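Local structure of exodeoxyribonuclease (Neisseria meningitidis, 2JC5) at residues Ser107-Pro111 against Lys123-Leu127; Pro200-Trp205 against Asp215-Asp221; Lys232-Val238 against Leu250-Tyr256. The protein is an apurinic/apyrimidinic endonuclease of DNA repair, a phosphodiesterase of the AP/ExoA family that works with magnesium or manganese and probably cleaves DNA at abasic sites. All blocks are in the same frame, centred on the assembly; numbering follows the deposited sequence. Where two conformers were deposited one is given.

Contact 1: Ser107-Pro111 against Lys123-Leu127; sequences SLYLP and KYRFL. With BCN (bicine), chain C.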
loop_
_atom_site.group_PDB
_atom_site.type_symbol
_atom_site.label_atom_id
_atom_site.label_comp_id
_atom_site.label_asym_id
_atom_site.label_seq_id
_atom_site.Cartn_x
_atom_site.Cartn_y
_atom_site.Cartn_z
ATOM N N SER A 107 4.257 -2.314 4.635
ATOM C CA SER A 107 3.529 -2.691 3.435
ATOM C C SER A 107 2.270 -3.440 3.890
ATOM O O SER A 107 2.377 -4.449 4.590
ATOM C CB SER A 107 4.354 -3.583 2.535
ATOM O OG SER A 107 3.621 -3.766 1.323
ATOM N N LEU A 108 1.105 -2.926 3.474
ATOM C CA LEU A 108 -0.202 -3.377 3.920
ATOM C C LEU A 108 -1.070 -3.741 2.734
ATOM O O LEU A 108 -1.174 -2.965 1.801
ATOM C CB LEU A 108 -0.898 -2.235 4.670
ATOM C CG LEU A 108 -2.368 -2.465 5.058
ATOM C CD1 LEU A 108 -2.511 -3.498 6.152
ATOM C CD2 LEU A 108 -3.038 -1.154 5.487
ATOM N N TYR A 109 -1.711 -4.905 2.789
ATOM C CA TYR A 109 -2.692 -5.302 1.795
ATOM C C TYR A 109 -3.993 -5.577 2.532
ATOM O O TYR A 109 -4.186 -6.650 3.122
ATOM C CB TYR A 109 -2.230 -6.518 1.014
ATOM C CG TYR A 109 -3.148 -6.956 -0.104
ATOM C CD1 TYR A 109 -3.866 -6.041 -0.865
ATOM C CD2 TYR A 109 -3.295 -8.285 -0.391
ATOM C CE1 TYR A 109 -4.676 -6.446 -1.877
ATOM C CE2 TYR A 109 -4.122 -8.703 -1.396
ATOM C CZ TYR A 109 -4.810 -7.787 -2.142
ATOM O OH TYR A 109 -5.640 -8.217 -3.158
ATOM N N LEU A 110 -4.871 -4.577 2.521
ATOM C CA LEU A 110 -6.138 -4.654 3.245
ATOM C C LEU A 110 -7.120 -5.541 2.465
ATOM O O LEU A 110 -7.156 -5.474 1.255
ATOM C CB LEU A 110 -6.672 -3.242 3.449
ATOM C CG LEU A 110 -7.629 -2.985 4.594
ATOM C CD1 LEU A 110 -7.439 -1.560 5.129
ATOM C CD2 LEU A 110 -9.058 -3.217 4.112
ATOM N N PRO A 111 -7.864 -6.435 3.138
ATOM C CA PRO A 111 -8.770 -7.329 2.413
ATOM C C PRO A 111 -9.785 -6.593 1.542
ATOM O O PRO A 111 -10.295 -5.533 1.944
ATOM C CB PRO A 111 -9.513 -8.070 3.543
ATOM C CG PRO A 111 -8.624 -7.995 4.702
ATOM C CD PRO A 111 -7.921 -6.674 4.592
ATOM N N LYS A 123 -13.211 -7.987 5.871
ATOM C CA LYS A 123 -12.672 -6.665 5.689
ATOM C C LYS A 123 -13.031 -5.787 6.876
ATOM O O LYS A 123 -12.166 -5.127 7.438
ATOM C CB LYS A 123 -13.161 -6.069 4.367
ATOM C CG LYS A 123 -12.641 -4.681 4.039
ATOM C CD LYS A 123 -13.143 -4.252 2.672
ATOM C CE LYS A 123 -12.508 -2.982 2.198
ATOM N NZ LYS A 123 -13.121 -2.439 0.933
ATOM N N TYR A 124 -14.300 -5.798 7.287
ATOM C CA TYR A 124 -14.686 -5.005 8.456
ATOM C C TYR A 124 -13.995 -5.468 9.733
ATOM O O TYR A 124 -13.596 -4.637 10.530
ATOM C CB TYR A 124 -16.198 -4.993 8.666
ATOM C CG TYR A 124 -16.964 -4.061 7.747
ATOM C CD1 TYR A 124 -16.549 -2.745 7.559
ATOM C CD2 TYR A 124 -18.138 -4.474 7.123
ATOM C CE1 TYR A 124 -17.265 -1.868 6.762
ATOM C CE2 TYR A 124 -18.873 -3.598 6.323
ATOM C CZ TYR A 124 -18.413 -2.300 6.141
ATOM O OH TYR A 124 -19.122 -1.425 5.350
ATOM N N ARG A 125 -13.846 -6.774 9.939
ATOM C CA ARG A 125 -13.091 -7.245 11.095
ATOM C C ARG A 125 -11.616 -6.801 11.032
ATOM O O ARG A 125 -11.013 -6.462 12.047
ATOM C CB ARG A 125 -13.237 -8.763 11.242
ATOM C CG ARG A 125 -14.649 -9.160 11.648
ATOM C CD ARG A 125 -14.732 -10.577 12.150
ATOM N NE ARG A 125 -14.532 -11.555 11.081
ATOM C CZ ARG A 125 -13.403 -12.218 10.835
ATOM N NH1 ARG A 125 -12.316 -12.031 11.578
ATOM N NH2 ARG A 125 -13.360 -13.091 9.834
ATOM N N PHE A 126 -11.029 -6.773 9.837
ATOM C CA PHE A 126 -9.671 -6.257 9.692
ATOM C C PHE A 126 -9.569 -4.777 10.076
ATOM O O PHE A 126 -8.664 -4.355 10.801
ATOM C CB PHE A 126 -9.213 -6.454 8.259
ATOM C CG PHE A 126 -7.759 -6.161 8.042
ATOM C CD1 PHE A 126 -7.286 -4.858 7.942
ATOM C CD2 PHE A 126 -6.862 -7.200 7.944
ATOM C CE1 PHE A 126 -5.936 -4.606 7.761
ATOM C CE2 PHE A 126 -5.514 -6.966 7.738
ATOM C CZ PHE A 126 -5.055 -5.657 7.652
ATOM N N LEU A 127 -10.520 -3.982 9.598
ATOM C CA LEU A 127 -10.551 -2.581 9.963
ATOM C C LEU A 127 -10.580 -2.403 11.481
ATOM O O LEU A 127 -9.898 -1.547 12.024
ATOM C CB LEU A 127 -11.760 -1.869 9.337
ATOM C CG LEU A 127 -11.913 -1.778 7.807
ATOM C CD1 LEU A 127 -12.978 -0.728 7.430
ATOM C CD2 LEU A 127 -10.585 -1.521 7.109
HETATM N N1 BCN C . -12.445 -2.957 -4.852
HETATM C C1 BCN C . -12.346 -2.832 -3.380
HETATM C C2 BCN C . -12.915 -4.025 -2.650
HETATM O O21 BCN C . -12.784 -4.065 -1.393
HETATM O O22 BCN C . -13.482 -4.915 -3.307
HETATM C C3 BCN C . -11.144 -3.166 -5.505
HETATM C C4 BCN C . -10.873 -4.655 -5.604
HETATM O O4 BCN C . -11.962 -5.381 -6.227
HETATM C C5 BCN C . -13.154 -1.769 -5.447
HETATM C C6 BCN C . -13.902 -2.164 -6.713
HETATM O O6 BCN C . -14.524 -3.445 -6.590
#

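Contact 2: Pro200-Trp205 against Asp215-Asp221; sequences PGYTWW and DVGWRID. With BCN (bicine), chain C.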
loop_
_atom_site.group_PDB
_atom_site.type_symbol
_atom_site.label_atom_id
_atom_site.label_comp_id
_atom_site.label_asym_id
_atom_site.label_seq_id
_atom_site.Cartn_x
_atom_site.Cartn_y
_atom_site.Cartn_z
ATOM N N PRO A 200 -7.215 14.216 -8.321
ATOM C CA PRO A 200 -7.788 12.922 -7.936
ATOM C C PRO A 200 -6.752 11.854 -7.545
ATOM O O PRO A 200 -6.882 11.220 -6.488
ATOM C CB PRO A 200 -8.595 12.524 -9.167
ATOM C CG PRO A 200 -9.066 13.843 -9.713
ATOM C CD PRO A 200 -7.856 14.743 -9.543
ATOM N N GLY A 201 -5.778 11.600 -8.402
ATOM C CA GLY A 201 -4.726 10.648 -8.079
ATOM C C GLY A 201 -5.130 9.191 -8.060
ATOM O O GLY A 201 -4.664 8.436 -7.207
ATOM N N TYR A 202 -5.993 8.775 -8.986
ATOM C CA TYR A 202 -6.401 7.368 -9.042
ATOM C C TYR A 202 -5.171 6.470 -9.160
ATOM O O TYR A 202 -4.205 6.803 -9.835
ATOM C CB TYR A 202 -7.319 7.060 -10.236
ATOM C CG TYR A 202 -8.509 7.952 -10.449
ATOM C CD1 TYR A 202 -9.194 8.532 -9.395
ATOM C CD2 TYR A 202 -8.983 8.194 -11.737
ATOM C CE1 TYR A 202 -10.317 9.347 -9.613
ATOM C CE2 TYR A 202 -10.090 9.003 -11.960
ATOM C CZ TYR A 202 -10.745 9.586 -10.905
ATOM O OH TYR A 202 -11.818 10.396 -11.165
ATOM N N THR A 203 -5.262 5.308 -8.521
ATOM C CA THR A 203 -4.197 4.315 -8.472
ATOM C C THR A 203 -4.630 2.927 -8.926
ATOM O O THR A 203 -3.780 2.051 -9.016
ATOM C CB THR A 203 -3.614 4.184 -7.042
ATOM O OG1 THR A 203 -4.628 3.733 -6.134
ATOM C CG2 THR A 203 -3.037 5.512 -6.565
ATOM N N TRP A 204 -5.922 2.735 -9.230
ATOM C CA TRP A 204 -6.434 1.436 -9.668
ATOM C C TRP A 204 -7.525 1.582 -10.707
ATOM O O TRP A 204 -8.371 2.473 -10.607
ATOM C CB TRP A 204 -7.000 0.663 -8.468
ATOM C CG TRP A 204 -7.572 -0.670 -8.851
ATOM C CD1 TRP A 204 -6.889 -1.811 -9.135
ATOM C CD2 TRP A 204 -8.953 -0.983 -8.986
ATOM N NE1 TRP A 204 -7.762 -2.820 -9.454
ATOM C CE2 TRP A 204 -9.042 -2.342 -9.358
ATOM C CE3 TRP A 204 -10.126 -0.249 -8.826
ATOM C CZ2 TRP A 204 -10.255 -2.979 -9.591
ATOM C CZ3 TRP A 204 -11.331 -0.883 -9.066
ATOM C CH2 TRP A 204 -11.383 -2.242 -9.445
ATOM N N TRP A 205 -7.497 0.689 -11.699
ATOM C CA TRP A 205 -8.538 0.562 -12.715
ATOM C C TRP A 205 -8.728 -0.929 -12.912
ATOM O O TRP A 205 -7.750 -1.673 -12.843
ATOM C CB TRP A 205 -8.104 1.193 -14.037
ATOM C CG TRP A 205 -7.660 2.618 -13.927
ATOM C CD1 TRP A 205 -8.376 3.735 -14.294
ATOM C CD2 TRP A 205 -6.408 3.107 -13.402
ATOM N NE1 TRP A 205 -7.636 4.865 -14.042
ATOM C CE2 TRP A 205 -6.434 4.511 -13.495
ATOM C CE3 TRP A 205 -5.263 2.488 -12.886
ATOM C CZ2 TRP A 205 -5.377 5.301 -13.068
ATOM C CZ3 TRP A 205 -4.222 3.271 -12.470
ATOM C CH2 TRP A 205 -4.276 4.662 -12.572
ATOM N N ASP A 215 -10.385 5.903 -18.002
ATOM C CA ASP A 215 -10.014 6.445 -16.688
ATOM C C ASP A 215 -11.087 6.235 -15.627
ATOM O O ASP A 215 -11.387 7.147 -14.845
ATOM C CB ASP A 215 -9.667 7.937 -16.784
ATOM C CG ASP A 215 -8.772 8.411 -15.648
ATOM O OD1 ASP A 215 -8.077 7.570 -15.019
ATOM O OD2 ASP A 215 -8.744 9.637 -15.391
ATOM N N VAL A 216 -11.641 5.015 -15.589
ATOM C CA VAL A 216 -12.611 4.623 -14.561
ATOM C C VAL A 216 -11.815 4.158 -13.346
ATOM O O VAL A 216 -11.717 2.976 -13.045
ATOM C CB VAL A 216 -13.585 3.538 -15.075
ATOM C CG1 VAL A 216 -14.704 3.331 -14.071
ATOM C CG2 VAL A 216 -14.173 3.953 -16.429
ATOM N N GLY A 217 -11.192 5.123 -12.687
ATOM C CA GLY A 217 -10.223 4.832 -11.657
ATOM C C GLY A 217 -10.713 5.057 -10.247
ATOM O O GLY A 217 -11.737 5.718 -10.000
ATOM N N TRP A 218 -9.941 4.495 -9.319
ATOM C CA TRP A 218 -10.149 4.689 -7.907
ATOM C C TRP A 218 -8.803 4.954 -7.262
ATOM O O TRP A 218 -7.812 4.318 -7.627
ATOM C CB TRP A 218 -10.685 3.420 -7.236
ATOM C CG TRP A 218 -11.981 2.847 -7.713
ATOM C CD1 TRP A 218 -12.337 2.511 -8.994
ATOM C CD2 TRP A 218 -13.058 2.422 -6.872
ATOM N NE1 TRP A 218 -13.597 1.959 -8.999
ATOM C CE2 TRP A 218 -14.054 1.879 -7.710
ATOM C CE3 TRP A 218 -13.285 2.470 -5.486
ATOM C CZ2 TRP A 218 -15.255 1.387 -7.210
ATOM C CZ3 TRP A 218 -14.461 1.959 -4.992
ATOM C CH2 TRP A 218 -15.442 1.439 -5.849
ATOM N N ARG A 219 -8.768 5.843 -6.271
ATOM C CA ARG A 219 -7.574 6.014 -5.451
ATOM C C ARG A 219 -7.749 5.169 -4.184
ATOM O O ARG A 219 -8.415 5.574 -3.219
ATOM C CB ARG A 219 -7.343 7.480 -5.092
ATOM C CG ARG A 219 -6.007 7.687 -4.387
ATOM C CD ARG A 219 -5.735 9.135 -4.179
ATOM N NE ARG A 219 -6.594 9.705 -3.157
ATOM C CZ ARG A 219 -6.256 9.854 -1.881
ATOM N NH1 ARG A 219 -5.049 9.472 -1.444
ATOM N NH2 ARG A 219 -7.133 10.399 -1.047
ATOM N N ILE A 220 -7.199 3.960 -4.223
ATOM C CA ILE A 220 -7.293 3.022 -3.103
ATOM C C ILE A 220 -5.931 2.675 -2.488
ATOM O O ILE A 220 -5.884 1.951 -1.494
ATOM C CB ILE A 220 -8.086 1.753 -3.480
ATOM C CG1 ILE A 220 -7.454 1.050 -4.685
ATOM C CG2 ILE A 220 -9.556 2.104 -3.726
ATOM C CD1 ILE A 220 -8.083 -0.325 -5.007
ATOM N N ASP A 221 -4.848 3.190 -3.076
ATOM C CA ASP A 221 -3.494 3.018 -2.561
ATOM C C ASP A 221 -3.090 4.314 -1.894
ATOM O O ASP A 221 -3.396 5.398 -2.402
ATOM C CB ASP A 221 -2.548 2.669 -3.698
ATOM C CG ASP A 221 -2.925 1.359 -4.375
ATOM O OD1 ASP A 221 -2.489 0.283 -3.886
ATOM O OD2 ASP A 221 -3.658 1.381 -5.394
HETATM N N1 BCN C . -12.445 -2.957 -4.852
HETATM C C1 BCN C . -12.346 -2.832 -3.380
HETATM C C2 BCN C . -12.915 -4.025 -2.650
HETATM O O21 BCN C . -12.784 -4.065 -1.393
HETATM O O22 BCN C . -13.482 -4.915 -3.307
HETATM C C3 BCN C . -11.144 -3.166 -5.505
HETATM C C4 BCN C . -10.873 -4.655 -5.604
HETATM O O4 BCN C . -11.962 -5.381 -6.227
HETATM C C5 BCN C . -13.154 -1.769 -5.447
HETATM C C6 BCN C . -13.902 -2.164 -6.713
HETATM O O6 BCN C . -14.524 -3.445 -6.590
#

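Contact 3: Lys232-Val238 against Leu250-Tyr256; sequences KAVSAHV and LVVEYDY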
loop_
_atom_site.group_PDB
_atom_site.type_symbol
_atom_site.label_atom_id
_atom_site.label_comp_id
_atom_site.label_asym_id
_atom_site.label_seq_id
_atom_site.Cartn_x
_atom_site.Cartn_y
_atom_site.Cartn_z
ATOM N N LYS A 232 7.679 16.779 5.920
ATOM C CA LYS A 232 8.902 16.636 5.143
ATOM C C LYS A 232 8.658 16.148 3.705
ATOM O O LYS A 232 9.575 16.130 2.892
ATOM C CB LYS A 232 9.879 15.711 5.884
ATOM C CG LYS A 232 10.327 16.356 7.191
ATOM C CD LYS A 232 11.351 15.602 7.975
ATOM C CE LYS A 232 11.975 16.530 9.049
ATOM N NZ LYS A 232 12.569 17.837 8.537
ATOM N N ALA A 233 7.426 15.757 3.388
ATOM C CA ALA A 233 7.076 15.333 2.030
ATOM C C ALA A 233 7.200 16.508 1.082
ATOM O O ALA A 233 6.604 17.552 1.323
ATOM C CB ALA A 233 5.646 14.787 1.985
ATOM N N VAL A 234 7.955 16.323 0.001
ATOM C CA VAL A 234 8.181 17.391 -0.981
ATOM C C VAL A 234 7.438 17.224 -2.314
ATOM O O VAL A 234 7.131 18.201 -2.994
ATOM C CB VAL A 234 9.683 17.632 -1.239
ATOM C CG1 VAL A 234 10.358 18.157 0.025
ATOM C CG2 VAL A 234 10.372 16.388 -1.741
ATOM N N SER A 235 7.132 15.990 -2.688
ATOM C CA SER A 235 6.412 15.734 -3.913
ATOM C C SER A 235 5.932 14.306 -3.974
ATOM O O SER A 235 6.370 13.451 -3.216
ATOM C CB SER A 235 7.289 16.033 -5.122
ATOM O OG SER A 235 8.265 15.044 -5.243
ATOM N N ALA A 236 5.020 14.055 -4.894
ATOM C CA ALA A 236 4.542 12.698 -5.137
ATOM C C ALA A 236 4.050 12.604 -6.568
ATOM O O ALA A 236 3.752 13.625 -7.215
ATOM C CB ALA A 236 3.443 12.322 -4.155
ATOM N N HIS A 237 3.976 11.378 -7.070
ATOM C CA HIS A 237 3.336 11.115 -8.348
ATOM C C HIS A 237 2.802 9.703 -8.408
ATOM O O HIS A 237 3.246 8.829 -7.667
ATOM C CB HIS A 237 4.267 11.404 -9.536
ATOM C CG HIS A 237 5.450 10.486 -9.653
ATOM N ND1 HIS A 237 6.647 10.729 -9.011
ATOM C CD2 HIS A 237 5.637 9.355 -10.380
ATOM C CE1 HIS A 237 7.512 9.776 -9.327
ATOM N NE2 HIS A 237 6.920 8.924 -10.145
ATOM N N VAL A 238 1.806 9.521 -9.270
ATOM C CA VAL A 238 1.320 8.196 -9.636
ATOM C C VAL A 238 1.989 7.838 -10.949
ATOM O O VAL A 238 1.775 8.506 -11.958
ATOM C CB VAL A 238 -0.211 8.173 -9.739
ATOM C CG1 VAL A 238 -0.711 6.791 -10.154
ATOM C CG2 VAL A 238 -0.839 8.595 -8.398
ATOM N N LEU A 250 2.557 4.339 -6.470
ATOM C CA LEU A 250 2.439 5.612 -5.782
ATOM C C LEU A 250 3.789 5.969 -5.189
ATOM O O LEU A 250 4.305 5.253 -4.345
ATOM C CB LEU A 250 1.373 5.512 -4.689
ATOM C CG LEU A 250 1.222 6.692 -3.735
ATOM C CD1 LEU A 250 0.812 7.979 -4.486
ATOM C CD2 LEU A 250 0.254 6.326 -2.625
ATOM N N VAL A 251 4.377 7.063 -5.686
ATOM C CA VAL A 251 5.728 7.449 -5.323
ATOM C C VAL A 251 5.689 8.728 -4.514
ATOM O O VAL A 251 5.092 9.711 -4.947
ATOM C CB VAL A 251 6.556 7.701 -6.596
ATOM C CG1 VAL A 251 8.021 8.063 -6.234
ATOM C CG2 VAL A 251 6.468 6.512 -7.568
ATOM N N VAL A 252 6.349 8.742 -3.362
ATOM C CA VAL A 252 6.431 9.969 -2.537
ATOM C C VAL A 252 7.884 10.201 -2.176
ATOM O O VAL A 252 8.597 9.250 -1.844
ATOM C CB VAL A 252 5.574 9.899 -1.264
ATOM C CG1 VAL A 252 5.605 11.238 -0.507
ATOM C CG2 VAL A 252 4.122 9.527 -1.614
ATOM N N GLU A 253 8.309 11.467 -2.253
ATOM C CA GLU A 253 9.662 11.878 -1.900
ATOM C C GLU A 253 9.619 12.683 -0.617
ATOM O O GLU A 253 8.870 13.655 -0.534
ATOM C CB GLU A 253 10.260 12.711 -3.042
ATOM C CG GLU A 253 10.485 11.870 -4.272
ATOM C CD GLU A 253 11.010 12.643 -5.449
ATOM O OE1 GLU A 253 12.097 13.249 -5.322
ATOM O OE2 GLU A 253 10.342 12.613 -6.508
ATOM N N TYR A 254 10.428 12.273 0.365
ATOM C CA TYR A 254 10.494 12.911 1.669
ATOM C C TYR A 254 11.885 13.486 1.905
ATOM O O TYR A 254 12.885 12.850 1.618
ATOM C CB TYR A 254 10.211 11.885 2.773
ATOM C CG TYR A 254 8.859 11.213 2.666
ATOM C CD1 TYR A 254 8.704 10.044 1.925
ATOM C CD2 TYR A 254 7.752 11.721 3.338
ATOM C CE1 TYR A 254 7.469 9.425 1.823
ATOM C CE2 TYR A 254 6.524 11.110 3.249
ATOM C CZ TYR A 254 6.377 9.968 2.489
ATOM O OH TYR A 254 5.153 9.355 2.383
ATOM N N ASP A 255 11.941 14.704 2.430
ATOM C CA ASP A 255 13.215 15.307 2.827
ATOM C C ASP A 255 13.575 14.761 4.199
ATOM O O ASP A 255 13.339 15.409 5.214
ATOM C CB ASP A 255 13.083 16.819 2.851
ATOM C CG ASP A 255 14.357 17.507 3.228
ATOM O OD1 ASP A 255 15.399 16.832 3.213
ATOM O OD2 ASP A 255 14.305 18.723 3.528
ATOM N N TYR A 256 14.129 13.550 4.206
ATOM C CA TYR A 256 14.309 12.760 5.422
ATOM C C TYR A 256 15.401 11.710 5.241
ATOM O O TYR A 256 15.580 11.164 4.155
ATOM C CB TYR A 256 13.002 12.075 5.782
ATOM C CG TYR A 256 13.021 11.280 7.060
ATOM C CD1 TYR A 256 12.703 11.861 8.277
ATOM C CD2 TYR A 256 13.370 9.938 7.052
ATOM C CE1 TYR A 256 12.713 11.125 9.451
ATOM C CE2 TYR A 256 13.367 9.208 8.206
ATOM C CZ TYR A 256 13.044 9.801 9.410
ATOM O OH TYR A 256 13.062 9.047 10.570
HETATM O O HOH W 1 14.527 17.043 7.063
HETATM O O HOH W 2 7.376 12.885 -7.332
#

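Contact 1: Ser107-Pro111 against Lys123-Leu127
Pro111 and Lys123 bring the two backbones nearest to each other, their CA atoms 5.1 Å apart, where the chain leaves strand 103-109 and passes the helix that contains Lys123-Leu127. Phe126 is the centre of the apolar part. With CG anti to the backbone N (chi1 -171°), its ring reaches out from the helix to the end of the strand, and each of three residues meets it differently. Pro111 lies over one face: its CD stands 3.7 Å from the ring centroid, 20° off the normal, a CH-pi contact shifted toward the rim on the CG side. Leu108 comes at the edge, CD1 3.7 Å from Phe126 CZ, the side chains running antiparallel alongside one another. Leu110 CG approaches obliquely near Phe126 CD1 and CE1, while Leu110 CD1 meets Leu127 CD2 at 3.7 Å. Phe89 also meets the Phe126 ring edge-to-face.

Lys123 runs fully extended past Pro111, with CD 3.2 Å from Pro111 O, and its NZ donates to bicine O21 at 2.9 Å. Glu175 forms a salt bridge with the same NZ, which also bonds to Asn151 O and Ser169 OG. Hydrophobic contact thus packs the helix against the end of strand 103-109 and the loop that follows, and the ammonium, probably charged among such acceptors, is delivered to the ligand pocket beside the predicted transition-state stabiliser Asn151.

Contact 2: Pro200-Trp205 against Asp215-Asp221
Thr203 and Trp204 both face Trp218 in a classic beta bulge, so that Trp218 O accepts two backbone N-H groups. Thr203 N comes from above the carbonyl plane, whereas Trp204 N lies nearly along the C=O axis; Trp218 N returns a bond to Trp204 O.

Trp204 is the side chain to follow outward. Its CB rests 3.8 Å from Ile220 CD1, and CG stays close to the same methyl. Because CG is anti to the backbone N (chi1 179°), the indole extends beside that of Trp218. CE3 and CZ3 point into the face of the Trp218 five-membered ring, each 3.5 Å from Trp218 CD1, an edge-to-face pair with planes at 71°. At the far rim, CH2 meets bicine C6 at 3.7 Å, bicine C3 of another arm sits over one face of the ring, and Trp218 packs its own six-membered ring against the arm of C6. On the pyrrole side, Trp204 NE1 bonds to Asp246, a metal ligand in other structures of this protein.

Thr203 OG1 donates to the anti lone pair of Asp221 OD2 at 2.6 Å and accepts from Ile220 N. Asp221 OD2 also bonds to His247 ND1, consistent with a second-shell role for Thr203 behind two residues predicted to matter for catalysis. Farther out, Trp205 NE1 reaches Asp215 OD1 at 2.9 Å, nearly in the indole plane.

Asp215 closes helix 210-213 in a Schellman motif, the weakly bonded strand 204-205 lies antiparallel to strand 217-225, and Arg219 runs along the carbonyls of Pro200 and Gly201 to salt bridges with Asp158 and Asp190.

Contact 3: Lys232-Val238 against Leu250-Tyr256
His237 and Val251 pair in an antiparallel beta hairpin, held by backbone hydrogen bonds. His237 N and Val251 N each donate to the other's carbonyl, Glu253 N donates to Ser235 O, and Val234 N to Glu253 O. A beta bulge shifts the register between Ala233 and Ser235, beyond which Asp255 N bonds to Lys232 O at 2.8 Å.

Apolar contacts divide by face. For His237, chi1 of 67° sets CG between the backbone N and the carbonyl carbon, which brings the ring over Val251, whose CB is 3.8 Å from the ring centroid in a CH-pi contact. The other face carries Ala236 CB against Val252 CG2 at 3.8 Å and Ala233 CB against Tyr254 CD2 at 4.0 Å.

Two waters add bridges between polar groups. One molecule joins Ser235 OG, His237 ND1 and Glu253 OE2, lying in the imidazole plane 2.8 Å from ND1; another accepts from Lys232 NZ and donates to Asp255 O.

Strand 233-238 is an edge strand of its sheet, and strand 250-254 separates it from strand 2-8. Helix 191-195 packs on Ala233, Ala236 and Leu250, while Tyr254 OH bonds to Gln223 of strand 217-225, in the second sheet.

How the contacts relate
Contacts 1 and 2, centred 18 Å apart, do not touch, yet both reach one sheet and share bicine: Lys123 donates a hydrogen bond to its carboxylate, and the tryptophans of contact 2 pack against its arms. Contact 3 belongs to the other sheet and packs directly on contact 2, with Val238 CG1 3.5 Å from Tyr202 O and Leu250 CD2 3.8 Å from Asp221 O. The chain between the strands of contact 3 carries Asp246 and His247, which meet Trp204 and Asp221. Loops at one end of the two-sheet sandwich probably form the active site, as in DNase I-like folds; the magnesium ion, bound by Asn10 and Glu36, lies about 6 Å from the nearest Trp204 side-chain atom.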